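Local structure of phenol hydroxylase component phL (Pseudomonas stutzeri, 3U52) at residues D[226-237]-D[297-305]; D[115-123]-D[237-246]. The protein probably serves as a helical subunit of a multicomponent phenol hydroxylase, the bacterial monooxygenase system that adds a hydroxyl group to phenol. All coordinates share one frame; numbering follows the deposited sequence.

Interaction 1 (D[226-237]-D[297-305]); sequences MYPLVYDKMDQW and LKPLAEASV. With XE (xenon), chain B.
W237 lays one face of its indole over the backbone turn at S304 and V305. S304 CB stands 3.8 Å from the centroid of the six-membered ring, 13° off the ring normal, and V305 CA lies over the five-membered ring. Both are CH-pi contacts. S304 O also sits above this face, 3.0 Å from the ring plane. The indole N-H is badly angled for it, so no hydrogen bond forms.

With chi1 at 60°, S304 OG stands between its backbone N and carbonyl carbon, where it bonds L300 O at 2.7 Å and ties the loop to the last helical turn. M234 bends at chi3, and its CE reaches L300 CG at 3.6 Å, with S304 OG also beside it. L229 splits its two methyls: CD1 touches V305 CG1 at 3.9 Å and A301 CB, while CD2 packs on L297 CB. M226 CB meets L297 CD2, the two side chains crossing at about a right angle.

Helix 226-237 widens into a pi-type turn at 228-234. Its far side faces a xenon atom, 3.6 Å from both Y227 O and D232 OD1; Y257 completes that pocket. K233 forms a salt bridge with E316 on helix 307-322. The segments 226-237 and 297-302 run parallel, their axes 11.1 Å apart at closest approach, with helix 113-122 against W237 and L300 and helix 126-143 against M226 and V230.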
loop_
_atom_site.group_PDB
_atom_site.type_symbol
_atom_site.label_atom_id
_atom_site.label_comp_id
_atom_site.label_asym_id
_atom_site.label_seq_id
_atom_site.Cartn_x
_atom_site.Cartn_y
_atom_site.Cartn_z
ATOM N N MET D 226 -14.084 30.903 -23.083
ATOM C CA MET D 226 -14.876 31.014 -21.846
ATOM C C MET D 226 -14.073 31.052 -20.538
ATOM O O MET D 226 -14.327 31.895 -19.666
ATOM C CB MET D 226 -15.899 29.887 -21.751
ATOM C CG MET D 226 -16.723 29.938 -20.480
ATOM S SD MET D 226 -18.077 28.778 -20.563
ATOM C CE MET D 226 -17.135 27.239 -20.386
ATOM N N TYR D 227 -13.172 30.087 -20.378
ATOM C CA TYR D 227 -12.394 29.993 -19.154
ATOM C C TYR D 227 -11.549 31.246 -18.902
ATOM O O TYR D 227 -11.613 31.779 -17.820
ATOM C CB TYR D 227 -11.591 28.674 -19.115
ATOM C CG TYR D 227 -12.427 27.600 -18.492
ATOM C CD1 TYR D 227 -13.420 26.975 -19.216
ATOM C CD2 TYR D 227 -12.279 27.278 -17.128
ATOM C CE1 TYR D 227 -14.226 26.013 -18.642
ATOM C CE2 TYR D 227 -13.081 26.314 -16.524
ATOM C CZ TYR D 227 -14.047 25.701 -17.289
ATOM O OH TYR D 227 -14.826 24.750 -16.713
ATOM N N PRO D 228 -10.758 31.715 -19.906
ATOM C CA PRO D 228 -10.076 33.010 -19.657
ATOM C C PRO D 228 -11.032 34.166 -19.354
ATOM O O PRO D 228 -10.789 34.907 -18.409
ATOM C CB PRO D 228 -9.281 33.259 -20.952
ATOM C CG PRO D 228 -9.046 31.790 -21.527
ATOM C CD PRO D 228 -10.393 31.146 -21.232
ATOM N N LEU D 229 -12.127 34.293 -20.110
ATOM C CA LEU D 229 -13.059 35.398 -19.875
ATOM C C LEU D 229 -13.596 35.368 -18.463
ATOM O O LEU D 229 -13.596 36.377 -17.764
ATOM C CB LEU D 229 -14.236 35.378 -20.869
ATOM C CG LEU D 229 -15.319 36.461 -20.686
ATOM C CD1 LEU D 229 -14.757 37.863 -20.905
ATOM C CD2 LEU D 229 -16.468 36.186 -21.652
ATOM N N VAL D 230 -14.060 34.199 -18.047
ATOM C CA VAL D 230 -14.731 34.060 -16.750
ATOM C C VAL D 230 -13.766 34.000 -15.531
ATOM O O VAL D 230 -13.923 34.759 -14.554
ATOM C CB VAL D 230 -15.713 32.873 -16.744
ATOM C CG1 VAL D 230 -16.380 32.747 -15.356
ATOM C CG2 VAL D 230 -16.787 33.065 -17.807
ATOM N N TYR D 231 -12.780 33.104 -15.583
ATOM C CA TYR D 231 -11.971 32.848 -14.382
ATOM C C TYR D 231 -10.701 33.661 -14.318
ATOM O O TYR D 231 -9.996 33.597 -13.300
ATOM C CB TYR D 231 -11.696 31.342 -14.201
ATOM C CG TYR D 231 -12.984 30.548 -14.120
ATOM C CD1 TYR D 231 -13.457 29.846 -15.206
ATOM C CD2 TYR D 231 -13.756 30.579 -12.979
ATOM C CE1 TYR D 231 -14.682 29.132 -15.138
ATOM C CE2 TYR D 231 -14.949 29.878 -12.899
ATOM C CZ TYR D 231 -15.402 29.163 -13.975
ATOM O OH TYR D 231 -16.606 28.496 -13.851
ATOM N N ASP D 232 -10.407 34.406 -15.377
ATOM C CA ASP D 232 -9.366 35.408 -15.347
ATOM C C ASP D 232 -9.930 36.813 -15.381
ATOM O O ASP D 232 -9.763 37.570 -14.426
ATOM C CB ASP D 232 -8.416 35.247 -16.510
ATOM C CG ASP D 232 -7.336 34.212 -16.248
ATOM O OD1 ASP D 232 -7.235 33.688 -15.102
ATOM O OD2 ASP D 232 -6.586 33.898 -17.215
ATOM N N LYS D 233 -10.586 37.166 -16.490
ATOM C CA LYS D 233 -11.038 38.553 -16.676
ATOM C C LYS D 233 -12.213 38.952 -15.787
ATOM O O LYS D 233 -12.109 39.933 -15.049
ATOM C CB LYS D 233 -11.227 38.878 -18.169
ATOM C CG LYS D 233 -9.868 38.837 -18.830
ATOM C CD LYS D 233 -9.945 38.848 -20.319
ATOM C CE LYS D 233 -8.795 38.080 -20.984
ATOM N NZ LYS D 233 -7.453 38.679 -20.733
ATOM N N MET D 234 -13.302 38.182 -15.800
ATOM C CA MET D 234 -14.375 38.424 -14.850
ATOM C C MET D 234 -13.869 38.331 -13.409
ATOM O O MET D 234 -14.276 39.137 -12.557
ATOM C CB MET D 234 -15.507 37.449 -15.081
ATOM C CG MET D 234 -16.866 38.002 -14.817
ATOM S SD MET D 234 -18.185 37.004 -15.620
ATOM C CE MET D 234 -17.568 36.983 -17.311
ATOM N N ASP D 235 -12.969 37.379 -13.130
ATOM C CA ASP D 235 -12.443 37.188 -11.776
ATOM C C ASP D 235 -11.786 38.479 -11.222
ATOM O O ASP D 235 -12.047 38.895 -10.087
ATOM C CB ASP D 235 -11.485 35.992 -11.739
ATOM C CG ASP D 235 -10.912 35.723 -10.338
ATOM O OD1 ASP D 235 -11.660 35.253 -9.467
ATOM O OD2 ASP D 235 -9.701 35.960 -10.129
ATOM N N GLN D 236 -10.972 39.129 -12.030
ATOM C CA GLN D 236 -10.444 40.452 -11.652
ATOM C C GLN D 236 -11.557 41.473 -11.369
ATOM O O GLN D 236 -11.500 42.217 -10.392
ATOM C CB GLN D 236 -9.559 41.019 -12.764
ATOM C CG GLN D 236 -8.326 40.180 -13.051
ATOM C CD GLN D 236 -7.397 40.846 -14.060
ATOM O OE1 GLN D 236 -7.193 42.070 -14.015
ATOM N NE2 GLN D 236 -6.819 40.039 -14.973
ATOM N N TRP D 237 -12.546 41.527 -12.252
ATOM C CA TRP D 237 -13.630 42.494 -12.157
ATOM C C TRP D 237 -14.510 42.283 -10.921
ATOM O O TRP D 237 -15.039 43.266 -10.363
ATOM C CB TRP D 237 -14.438 42.446 -13.454
ATOM C CG TRP D 237 -15.725 43.198 -13.454
ATOM C CD1 TRP D 237 -15.906 44.523 -13.750
ATOM C CD2 TRP D 237 -17.013 42.661 -13.186
ATOM N NE1 TRP D 237 -17.246 44.845 -13.670
ATOM C CE2 TRP D 237 -17.951 43.722 -13.331
ATOM C CE3 TRP D 237 -17.477 41.391 -12.831
ATOM C CZ2 TRP D 237 -19.321 43.551 -13.124
ATOM C CZ3 TRP D 237 -18.845 41.219 -12.632
ATOM C CH2 TRP D 237 -19.750 42.295 -12.778
ATOM N N LEU D 297 -20.605 34.355 -25.826
ATOM C CA LEU D 297 -19.951 34.989 -24.701
ATOM C C LEU D 297 -20.162 36.495 -24.647
ATOM O O LEU D 297 -19.996 37.086 -23.609
ATOM C CB LEU D 297 -18.459 34.690 -24.750
ATOM C CG LEU D 297 -18.168 33.203 -24.513
ATOM C CD1 LEU D 297 -16.784 32.894 -24.911
ATOM C CD2 LEU D 297 -18.474 32.772 -23.011
ATOM N N LYS D 298 -20.511 37.111 -25.776
ATOM C CA LYS D 298 -20.614 38.582 -25.853
ATOM C C LYS D 298 -21.584 39.208 -24.808
ATOM O O LYS D 298 -21.192 40.126 -24.082
ATOM C CB LYS D 298 -20.929 38.998 -27.314
ATOM C CG LYS D 298 -20.961 40.492 -27.672
ATOM C CD LYS D 298 -20.623 40.617 -29.211
ATOM C CE LYS D 298 -21.664 41.398 -30.005
ATOM N NZ LYS D 298 -21.716 42.852 -29.584
ATOM N N PRO D 299 -22.833 38.709 -24.703
ATOM C CA PRO D 299 -23.679 39.336 -23.657
ATOM C C PRO D 299 -23.162 39.202 -22.207
ATOM O O PRO D 299 -23.452 40.063 -21.349
ATOM C CB PRO D 299 -25.033 38.629 -23.797
ATOM C CG PRO D 299 -24.919 37.663 -24.875
ATOM C CD PRO D 299 -23.533 37.652 -25.444
ATOM N N LEU D 300 -22.425 38.121 -21.922
ATOM C CA LEU D 300 -21.799 37.967 -20.628
ATOM C C LEU D 300 -20.677 38.982 -20.429
ATOM O O LEU D 300 -20.559 39.576 -19.361
ATOM C CB LEU D 300 -21.279 36.531 -20.442
ATOM C CG LEU D 300 -20.623 36.136 -19.107
ATOM C CD1 LEU D 300 -21.662 36.139 -17.936
ATOM C CD2 LEU D 300 -19.946 34.769 -19.216
ATOM N N ALA D 301 -19.816 39.149 -21.425
ATOM C CA ALA D 301 -18.734 40.123 -21.286
ATOM C C ALA D 301 -19.357 41.512 -21.107
ATOM O O ALA D 301 -18.943 42.246 -20.220
ATOM C CB ALA D 301 -17.771 40.089 -22.473
ATOM N N GLU D 302 -20.401 41.821 -21.888
ATOM C CA GLU D 302 -21.013 43.155 -21.879
ATOM C C GLU D 302 -21.640 43.497 -20.524
ATOM O O GLU D 302 -21.694 44.660 -20.129
ATOM C CB GLU D 302 -22.064 43.281 -22.994
ATOM C CG GLU D 302 -21.448 43.473 -24.388
ATOM C CD GLU D 302 -22.456 43.435 -25.560
ATOM O OE1 GLU D 302 -22.043 43.871 -26.665
ATOM O OE2 GLU D 302 -23.628 42.967 -25.417
ATOM N N ALA D 303 -22.127 42.469 -19.832
ATOM C CA ALA D 303 -22.844 42.639 -18.572
ATOM C C ALA D 303 -21.900 42.685 -17.372
ATOM O O ALA D 303 -22.349 42.774 -16.236
ATOM C CB ALA D 303 -23.868 41.533 -18.409
ATOM N N SER D 304 -20.596 42.614 -17.630
ATOM C CA SER D 304 -19.619 42.430 -16.555
ATOM C C SER D 304 -18.367 43.211 -16.875
ATOM O O SER D 304 -18.283 44.405 -16.580
ATOM C CB SER D 304 -19.293 40.926 -16.320
ATOM O OG SER D 304 -18.750 40.314 -17.485
ATOM N N VAL D 305 -17.405 42.547 -17.497
ATOM C CA VAL D 305 -16.048 43.085 -17.584
ATOM C C VAL D 305 -15.855 44.000 -18.825
ATOM O O VAL D 305 -14.910 44.771 -18.883
ATOM C CB VAL D 305 -14.964 41.929 -17.451
ATOM C CG1 VAL D 305 -15.009 40.980 -18.653
ATOM C CG2 VAL D 305 -13.578 42.494 -17.277
HETATM XE XE XE B . -8.370 30.632 -16.718
#

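Interaction 2 (D[115-123]-D[237-246])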
loop_
_atom_site.group_PDB
_atom_site.type_symbol
_atom_site.label_atom_id
_atom_site.label_comp_id
_atom_site.label_asym_id
_atom_site.label_seq_id
_atom_site.Cartn_x
_atom_site.Cartn_y
_atom_site.Cartn_z
ATOM N N THR D 115 -25.163 42.107 -4.825
ATOM C CA THR D 115 -23.943 41.391 -5.173
ATOM C C THR D 115 -24.208 39.888 -5.324
ATOM O O THR D 115 -23.682 39.251 -6.234
ATOM C CB THR D 115 -22.881 41.622 -4.111
ATOM O OG1 THR D 115 -22.697 43.033 -3.949
ATOM C CG2 THR D 115 -21.582 40.986 -4.492
ATOM N N GLN D 116 -25.036 39.330 -4.448
ATOM C CA GLN D 116 -25.430 37.936 -4.578
ATOM C C GLN D 116 -26.182 37.633 -5.881
ATOM O O GLN D 116 -25.998 36.560 -6.471
ATOM C CB GLN D 116 -26.287 37.519 -3.401
ATOM C CG GLN D 116 -25.581 37.502 -2.055
ATOM C CD GLN D 116 -26.540 37.192 -0.925
ATOM O OE1 GLN D 116 -27.744 37.154 -1.122
ATOM N NE2 GLN D 116 -26.006 36.938 0.260
ATOM N N LYS D 117 -27.029 38.573 -6.330
ATOM C CA LYS D 117 -27.786 38.367 -7.569
ATOM C C LYS D 117 -26.877 38.392 -8.775
ATOM O O LYS D 117 -27.058 37.613 -9.689
ATOM C CB LYS D 117 -28.949 39.350 -7.705
ATOM C CG LYS D 117 -30.269 38.851 -7.025
ATOM C CD LYS D 117 -30.064 38.307 -5.564
ATOM C CE LYS D 117 -31.342 37.729 -4.946
ATOM N NZ LYS D 117 -30.986 36.778 -3.840
ATOM N N GLN D 118 -25.875 39.270 -8.754
ATOM C CA GLN D 118 -24.832 39.295 -9.775
ATOM C C GLN D 118 -24.116 37.947 -9.891
ATOM O O GLN D 118 -23.746 37.559 -10.982
ATOM C CB GLN D 118 -23.782 40.380 -9.502
ATOM C CG GLN D 118 -24.230 41.825 -9.806
ATOM C CD GLN D 118 -23.099 42.858 -9.585
ATOM O OE1 GLN D 118 -22.662 43.083 -8.456
ATOM N NE2 GLN D 118 -22.639 43.487 -10.667
ATOM N N LEU D 119 -23.893 37.251 -8.782
ATOM C CA LEU D 119 -23.285 35.907 -8.862
ATOM C C LEU D 119 -24.239 34.880 -9.424
ATOM O O LEU D 119 -23.850 34.036 -10.230
ATOM C CB LEU D 119 -22.793 35.450 -7.499
ATOM C CG LEU D 119 -21.663 36.269 -6.870
ATOM C CD1 LEU D 119 -21.301 35.680 -5.532
ATOM C CD2 LEU D 119 -20.421 36.357 -7.779
ATOM N N LEU D 120 -25.490 34.950 -8.987
ATOM C CA LEU D 120 -26.520 34.039 -9.465
ATOM C C LEU D 120 -26.786 34.229 -10.956
ATOM O O LEU D 120 -27.248 33.305 -11.646
ATOM C CB LEU D 120 -27.801 34.246 -8.678
ATOM C CG LEU D 120 -27.705 33.871 -7.206
ATOM C CD1 LEU D 120 -29.092 33.918 -6.536
ATOM C CD2 LEU D 120 -27.032 32.478 -7.077
ATOM N N ARG D 121 -26.504 35.438 -11.442
ATOM C CA ARG D 121 -26.818 35.821 -12.820
ATOM C C ARG D 121 -25.618 35.686 -13.756
ATOM O O ARG D 121 -25.793 35.324 -14.928
ATOM C CB ARG D 121 -27.407 37.257 -12.887
ATOM C CG ARG D 121 -27.685 37.746 -14.305
ATOM C CD ARG D 121 -28.464 39.074 -14.321
ATOM N NE ARG D 121 -28.925 39.395 -15.675
ATOM C CZ ARG D 121 -28.376 40.301 -16.484
ATOM N NH1 ARG D 121 -27.340 41.051 -16.091
ATOM N NH2 ARG D 121 -28.904 40.483 -17.690
ATOM N N LEU D 122 -24.416 35.970 -13.258
ATOM C CA LEU D 122 -23.250 35.992 -14.141
ATOM C C LEU D 122 -22.393 34.722 -14.057
ATOM O O LEU D 122 -21.800 34.323 -15.050
ATOM C CB LEU D 122 -22.390 37.219 -13.839
ATOM C CG LEU D 122 -23.150 38.539 -14.022
ATOM C CD1 LEU D 122 -22.263 39.706 -13.607
ATOM C CD2 LEU D 122 -23.614 38.676 -15.478
ATOM N N LEU D 123 -22.367 34.105 -12.879
ATOM C CA LEU D 123 -21.454 32.975 -12.569
ATOM C C LEU D 123 -22.178 31.638 -12.464
ATOM O O LEU D 123 -21.853 30.688 -13.174
ATOM C CB LEU D 123 -20.661 33.251 -11.270
ATOM C CG LEU D 123 -19.607 32.171 -10.918
ATOM C CD1 LEU D 123 -18.570 32.100 -12.036
ATOM C CD2 LEU D 123 -18.955 32.479 -9.602
ATOM N N TRP D 237 -12.546 41.527 -12.252
ATOM C CA TRP D 237 -13.630 42.494 -12.157
ATOM C C TRP D 237 -14.510 42.283 -10.921
ATOM O O TRP D 237 -15.039 43.266 -10.363
ATOM C CB TRP D 237 -14.438 42.446 -13.454
ATOM C CG TRP D 237 -15.725 43.198 -13.454
ATOM C CD1 TRP D 237 -15.906 44.523 -13.750
ATOM C CD2 TRP D 237 -17.013 42.661 -13.186
ATOM N NE1 TRP D 237 -17.246 44.845 -13.670
ATOM C CE2 TRP D 237 -17.951 43.722 -13.331
ATOM C CE3 TRP D 237 -17.477 41.391 -12.831
ATOM C CZ2 TRP D 237 -19.321 43.551 -13.124
ATOM C CZ3 TRP D 237 -18.845 41.219 -12.632
ATOM C CH2 TRP D 237 -19.750 42.295 -12.778
ATOM N N PHE D 238 -14.660 41.028 -10.469
ATOM C CA PHE D 238 -15.412 40.747 -9.210
ATOM C C PHE D 238 -14.919 41.572 -8.011
ATOM O O PHE D 238 -15.692 41.919 -7.112
ATOM C CB PHE D 238 -15.395 39.246 -8.853
ATOM C CG PHE D 238 -16.310 38.410 -9.690
ATOM C CD1 PHE D 238 -15.978 37.113 -10.010
ATOM C CD2 PHE D 238 -17.503 38.928 -10.173
ATOM C CE1 PHE D 238 -16.855 36.355 -10.808
ATOM C CE2 PHE D 238 -18.372 38.174 -10.963
ATOM C CZ PHE D 238 -18.051 36.900 -11.274
ATOM N N GLU D 239 -13.631 41.897 -8.017
ATOM C CA GLU D 239 -13.026 42.690 -6.945
ATOM C C GLU D 239 -13.639 44.103 -6.846
ATOM O O GLU D 239 -13.993 44.564 -5.745
ATOM C CB GLU D 239 -11.498 42.717 -7.135
ATOM C CG GLU D 239 -10.748 43.815 -6.400
ATOM C CD GLU D 239 -9.231 43.662 -6.551
ATOM O OE1 GLU D 239 -8.617 44.346 -7.413
ATOM O OE2 GLU D 239 -8.656 42.830 -5.818
ATOM N N SER D 240 -13.781 44.758 -8.010
ATOM C CA SER D 240 -14.464 46.038 -8.162
ATOM C C SER D 240 -15.952 45.996 -7.750
ATOM O O SER D 240 -16.559 47.041 -7.469
ATOM C CB SER D 240 -14.311 46.522 -9.613
ATOM O OG SER D 240 -15.183 45.843 -10.518
ATOM N N GLN D 241 -16.540 44.801 -7.703
ATOM C CA GLN D 241 -17.960 44.633 -7.329
ATOM C C GLN D 241 -18.160 44.228 -5.871
ATOM O O GLN D 241 -19.281 44.056 -5.418
ATOM C CB GLN D 241 -18.616 43.559 -8.213
ATOM C CG GLN D 241 -18.651 43.908 -9.669
ATOM C CD GLN D 241 -19.312 45.249 -9.908
ATOM O OE1 GLN D 241 -18.639 46.212 -10.253
ATOM N NE2 GLN D 241 -20.616 45.324 -9.690
ATOM N N GLY D 242 -17.060 44.068 -5.144
ATOM C CA GLY D 242 -17.137 43.621 -3.757
ATOM C C GLY D 242 -17.243 42.118 -3.565
ATOM O O GLY D 242 -17.519 41.665 -2.454
ATOM N N ALA D 243 -17.007 41.345 -4.631
ATOM C CA ALA D 243 -17.221 39.891 -4.603
ATOM C C ALA D 243 -15.912 39.093 -4.640
ATOM O O ALA D 243 -15.903 37.911 -4.995
ATOM C CB ALA D 243 -18.130 39.488 -5.744
ATOM N N GLU D 244 -14.816 39.758 -4.287
ATOM C CA GLU D 244 -13.453 39.227 -4.357
ATOM C C GLU D 244 -13.314 37.815 -3.729
ATOM O O GLU D 244 -12.578 36.989 -4.241
ATOM C CB GLU D 244 -12.472 40.251 -3.719
ATOM C CG GLU D 244 -10.956 39.936 -3.859
ATOM C CD GLU D 244 -10.038 40.603 -2.748
ATOM O OE1 GLU D 244 -10.221 41.819 -2.434
ATOM O OE2 GLU D 244 -9.120 39.897 -2.203
ATOM N N ASP D 245 -14.037 37.541 -2.638
ATOM C CA ASP D 245 -13.920 36.242 -1.947
ATOM C C ASP D 245 -14.318 34.998 -2.781
ATOM O O ASP D 245 -13.842 33.919 -2.522
ATOM C CB ASP D 245 -14.630 36.272 -0.586
ATOM C CG ASP D 245 -13.957 37.269 0.414
ATOM O OD1 ASP D 245 -12.851 37.762 0.124
ATOM O OD2 ASP D 245 -14.534 37.554 1.490
ATOM N N VAL D 246 -15.144 35.150 -3.804
ATOM C CA VAL D 246 -15.436 34.001 -4.688
ATOM C C VAL D 246 -14.214 33.481 -5.450
ATOM O O VAL D 246 -14.255 32.380 -5.936
ATOM C CB VAL D 246 -16.591 34.261 -5.718
ATOM C CG1 VAL D 246 -17.793 34.866 -5.026
ATOM C CG2 VAL D 246 -16.105 35.134 -6.828
HETATM O O HOH W 1 -21.992 44.025 -6.039
#
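The side-chain amides of Q118 and Q241 meet with their planes 80° apart. Q241 NE2 donates a weak hydrogen bond of 3.3 Å to Q118 OE1. However, the two NE2 atoms, both donors, lie only 2.9 Å apart, which puts the placing of amide O and N, and so the bond, in doubt. Q241 CG, set anti to the carbonyl carbon by chi1 (-63°), lies over one face of the W237 indole, 3.5 Å above the plane; the bend at chi2 then turns the amide toward Q118. A water joins the same group: it donates to Q118 OE1 and Q241 O. Its 2.4 Å approach to T115 OG1, which also bonds S112 OG, is too short to be trusted.

The rest is apolar. L119 CG lies anti to the carbonyl carbon (chi1 -64°). Both its methyls reach V246 CG1, CD1 tip to tip at 3.6 Å, and CD2 also lies over the F238 ring, toward its rim. T115 CG2 touches A243 CB, and L122 CD1 reaches W237 CH2 at 3.7 Å.

Helix 211-240 ends here in a Schellman motif, with G242 at positive phi, and a type I turn, A243 to V246, follows. F238 O accepts from Q241 N and A243 N, on opposite faces of its plane. Helix 147-175 packs against L119 and L123, and E239 and E244 form salt bridges with R110 of the second subunit.

Interactions 1 and 2 both use helix 211-240 and share W237, whose indole packs on the 297-305 segment in one and helix 113-122 in the other. Their centres lie about 11 Å apart. They touch directly, L300 packing on L122 and V230 on L123. Interaction 1 is partly buried: its leucine and methionine packing is buried, but W237 and S304 are partly exposed. Interaction 2 is more buried, with T115, Q118 and Q241 partly exposed. Interaction 1 joins two parallel helices without a hydrogen bond between its segments and carries residues of the xenon pocket. Interaction 2 lies farther from the chain centre, where helix 211-240 ends, and adds a glutamine pair and a bridging water.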